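Local coordinates for nuclear RNA export factor 2, Panoramix fusion (Drosophila melanogaster, PDB 6OPF), which acts with Panoramix, Piwi and Nxt1 in the ovary as an effector of cotranscriptional transposon silencing, its UBA domain binding Panoramix, at the interface of chains A and B and the interface of chains A and C. Numbering follows the deposited sequence. Chains: chain A/B/C, Nuclear RNA export factor 2, Panoramix fusion.

Contact 1: the interface of chains A and B. Residues chain A 13, 16-17, 20; chain B 88, 91-92.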
# COMPACT_ATOMS: atom_id res chain seq x y z
N HIS A 13 -14.41 2.84 -4.32
CA HIS A 13 -13.32 2.01 -3.82
C HIS A 13 -12.20 1.86 -4.84
O HIS A 13 -11.04 1.68 -4.45
CB HIS A 13 -13.85 0.64 -3.42
CG HIS A 13 -14.52 0.62 -2.08
ND1 HIS A 13 -15.04 -0.52 -1.51
CD2 HIS A 13 -14.74 1.62 -1.19
CE1 HIS A 13 -15.57 -0.23 -0.34
NE2 HIS A 13 -15.40 1.06 -0.12
N LEU A 16 -10.21 5.06 -4.27
CA LEU A 16 -9.48 5.02 -3.01
C LEU A 16 -8.26 4.11 -3.11
O LEU A 16 -7.17 4.48 -2.67
CB LEU A 16 -10.42 4.58 -1.87
CG LEU A 16 -9.88 4.75 -0.45
CD1 LEU A 16 -9.63 6.21 -0.13
CD2 LEU A 16 -10.88 4.16 0.55
N LEU A 17 -8.41 2.93 -3.71
CA LEU A 17 -7.26 2.04 -3.82
C LEU A 17 -6.22 2.60 -4.79
O LEU A 17 -5.01 2.49 -4.55
CB LEU A 17 -7.70 0.64 -4.27
CG LEU A 17 -6.51 -0.33 -4.35
CD1 LEU A 17 -5.94 -0.62 -2.97
CD2 LEU A 17 -6.89 -1.62 -5.03
N GLU A 20 -4.29 5.03 -2.81
CA GLU A 20 -3.35 4.38 -1.88
C GLU A 20 -2.15 3.80 -2.62
O GLU A 20 -1.02 3.89 -2.13
CB GLU A 20 -4.09 3.32 -1.06
CG GLU A 20 -4.89 3.97 0.06
CD GLU A 20 -5.80 3.00 0.82
OE1 GLU A 20 -5.58 1.77 0.72
OE2 GLU A 20 -6.74 3.48 1.50
N LEU B 88 -9.75 -4.16 0.62
CA LEU B 88 -9.81 -3.24 -0.51
C LEU B 88 -9.17 -3.85 -1.75
O LEU B 88 -9.71 -3.76 -2.85
CB LEU B 88 -9.14 -1.92 -0.13
CG LEU B 88 -9.44 -0.64 -0.91
CD1 LEU B 88 -10.94 -0.32 -0.94
CD2 LEU B 88 -8.65 0.49 -0.29
N GLU B 91 -11.55 -6.78 -3.14
CA GLU B 91 -12.59 -6.23 -4.00
C GLU B 91 -12.11 -6.06 -5.43
O GLU B 91 -12.77 -6.51 -6.37
CB GLU B 91 -13.06 -4.88 -3.45
CG GLU B 91 -14.06 -4.99 -2.33
CD GLU B 91 -14.31 -3.65 -1.66
OE1 GLU B 91 -14.31 -2.62 -2.39
OE2 GLU B 91 -14.49 -3.64 -0.42
N GLN B 92 -10.94 -5.45 -5.60
CA GLN B 92 -10.44 -5.13 -6.93
C GLN B 92 -10.07 -6.38 -7.71
O GLN B 92 -10.28 -6.45 -8.92
CB GLN B 92 -9.25 -4.19 -6.83
CG GLN B 92 -9.68 -2.79 -6.49
CD GLN B 92 -10.91 -2.39 -7.28
OE1 GLN B 92 -11.92 -1.97 -6.70
NE2 GLN B 92 -10.85 -2.52 -8.61

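Contact 2: the interface of chains A and C. Residues chain A 12, 15-16, 29-30; chain C 25, 27.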
# COMPACT_ATOMS: atom_id res chain seq x y z
N ASP A 12 -16.06 4.32 -6.04
CA ASP A 12 -15.42 5.00 -4.92
C ASP A 12 -14.26 4.17 -4.37
O ASP A 12 -13.20 4.72 -4.03
CB ASP A 12 -16.49 5.28 -3.86
CG ASP A 12 -15.96 6.03 -2.65
OD1 ASP A 12 -15.80 7.27 -2.72
OD2 ASP A 12 -15.72 5.36 -1.61
N LEU A 15 -11.20 4.29 -6.84
CA LEU A 15 -10.46 5.53 -6.65
C LEU A 15 -9.61 5.48 -5.38
O LEU A 15 -8.43 5.85 -5.40
CB LEU A 15 -11.45 6.70 -6.58
CG LEU A 15 -12.23 6.97 -7.86
CD1 LEU A 15 -13.29 8.02 -7.57
CD2 LEU A 15 -11.27 7.44 -8.98
N LEU A 16 -10.21 5.06 -4.27
CA LEU A 16 -9.48 5.02 -3.01
C LEU A 16 -8.26 4.11 -3.11
O LEU A 16 -7.17 4.48 -2.67
CB LEU A 16 -10.42 4.58 -1.87
CG LEU A 16 -9.88 4.75 -0.45
CD1 LEU A 16 -9.63 6.21 -0.13
CD2 LEU A 16 -10.88 4.16 0.55
N VAL A 29 -6.22 11.30 -9.39
CA VAL A 29 -6.80 9.96 -9.24
C VAL A 29 -8.03 9.83 -10.12
O VAL A 29 -8.12 8.93 -10.96
CB VAL A 29 -7.13 9.69 -7.76
CG1 VAL A 29 -7.86 8.36 -7.62
CG2 VAL A 29 -5.84 9.74 -6.95
N THR A 30 -9.00 10.74 -9.93
CA THR A 30 -10.20 10.75 -10.76
C THR A 30 -9.86 10.83 -12.24
O THR A 30 -10.43 10.11 -13.06
CB THR A 30 -11.10 11.92 -10.34
OG1 THR A 30 -11.56 11.69 -9.00
CG2 THR A 30 -12.32 12.04 -11.28
N ILE C 25 -16.72 11.83 -2.36
CA ILE C 25 -16.10 10.52 -2.54
C ILE C 25 -14.90 10.40 -1.60
O ILE C 25 -14.35 11.39 -1.13
CB ILE C 25 -15.69 10.28 -4.00
CG1 ILE C 25 -14.77 11.40 -4.51
CG2 ILE C 25 -16.90 10.18 -4.90
CD1 ILE C 25 -14.45 11.28 -6.00
N THR C 27 -11.70 9.52 -1.68
CA THR C 27 -10.42 10.17 -1.91
C THR C 27 -10.42 11.58 -1.35
O THR C 27 -9.55 11.95 -0.54
CB THR C 27 -10.10 10.21 -3.41
OG1 THR C 27 -11.23 10.74 -4.12
CG2 THR C 27 -9.81 8.82 -3.94
O HOH W 1 -10.46 11.03 -6.58

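Contact 1: the interface of chains A and B
B:Leu88, on the Panoramix helix 75-94 of one chain, pushes its branched end into the side of helix 3-22 in the Nxf2 UBA (TAP-C) part of the other, where A:His13, A:Leu17 and A:Glu20 surround it. Its CG is anti to the backbone N (chi1 -160°), which carries the branch point toward helix 3-22, where the two methyls part toward A:His13 and A:Glu20. CD1 sits over one face of the A:His13 imidazole, 3.8 Å above the ring plane and displaced toward the rim, close to where the ring joins its CB. CD2 points the other way, toward A:Glu20, and meets the carboxylate oxygen OE1 at 3.5 Å, a van der Waals approach of a methyl to a polar group. Between these two, A:Leu17 runs antiparallel alongside B:Leu88, its CD1 lying 4.0 Å from B:Leu88 CD2.

The other branch of A:Leu17 turns to B:Gln92, one helical turn further on: CD2 packs on the CG methylene at 3.4 Å. B:Gln92 bends at chi2 (-42°), and this contact uses the aliphatic stem rather than the amide. A:Leu16 adds a more distant methyl, CD2, 4.4 Å from B:Leu88 CD2.

At the polar rim the extended B:Glu91 brings its carboxylate to the ND1 side of A:His13. Ring and carboxylate are nearly coplanar, 25° apart, but the modelled separation of ND1 and OE1 is too short to be real, so the pairing is plausible while its detailed geometry remains doubtful.

The interface is two-fold symmetric, and each Panoramix helix meets the partner's UBA part in the same way. Panoramix does bind this domain, but the parts are joined artificially here; the patch helps hold two fusion chains together, and the structure alone does not show whether that pairing occurs in the natural complex.

Contact 2: the interface of chains A and C
The backbone of C:Ile25 is extended (phi/psi -64/161°) and turns at once into helix 26-35, whose second residue, C:Thr27, is already helical, so that both side chains face helix 3-22 of chain A. Both sides belong to the Nxf2 UBA-like TAP-C domain, a small helical fold, and the Panoramix part takes no share in this patch.

C:Thr27 places its methyl CG2 against the backbone of helix 3-22, 3.6 Å from the carbonyl oxygen of A:Leu15. The same methyl also touches A:Leu15 CB at 3.8 Å and lies near A:Leu16 CA. From helix 26-35 of chain A, A:Val29 reaches in tip to tip, its CG1 more loosely placed at 4.2 Å from C:Thr27 CG2.

With chi1 at 51°, the hydroxyl of C:Thr27 stands between its own backbone N and carbonyl carbon, away from the methyl contact, and hydrogen bonds to a water, OG1 to water 1 being 2.6 Å. That water also takes in A:Thr30 OG1 at 2.7 Å and bridges the two threonines; which partner donates is not fixed by the coordinates. Within this patch no N or O of one chain comes within bonding reach of the other.

C:Ile25 crosses A:Leu15 at a slant, with C:Ile25 CD1 and A:Leu15 CD1 meeting at 3.8 Å. The far end of C:Ile25 is carried there by an extended outer chain. Nearer its backbone, A:Asp12 slides past in the opposite direction, its carboxylate OD1 lying against C:Ile25 CA at 3.3 Å, with CB similarly near.

Helix 3-22 of chain A serves both interfaces, and the C-alpha centres of contact 1 and contact 2 lie about 9 Å apart. A:Leu16 belongs to both, its CD2 turned toward chain B, while its backbone and CD1 lie near chain C. Contact 1 joins a UBA part to a Panoramix helix in a two-fold pairing, whereas contact 2 joins UBA parts alone and departs from an exact two-fold. One helix can thus engage two neighbours at once, linking chains within the deposited four-chain assembly. Either interface may reflect crystal packing or the engineered fusion, and neither establishes the natural oligomeric state.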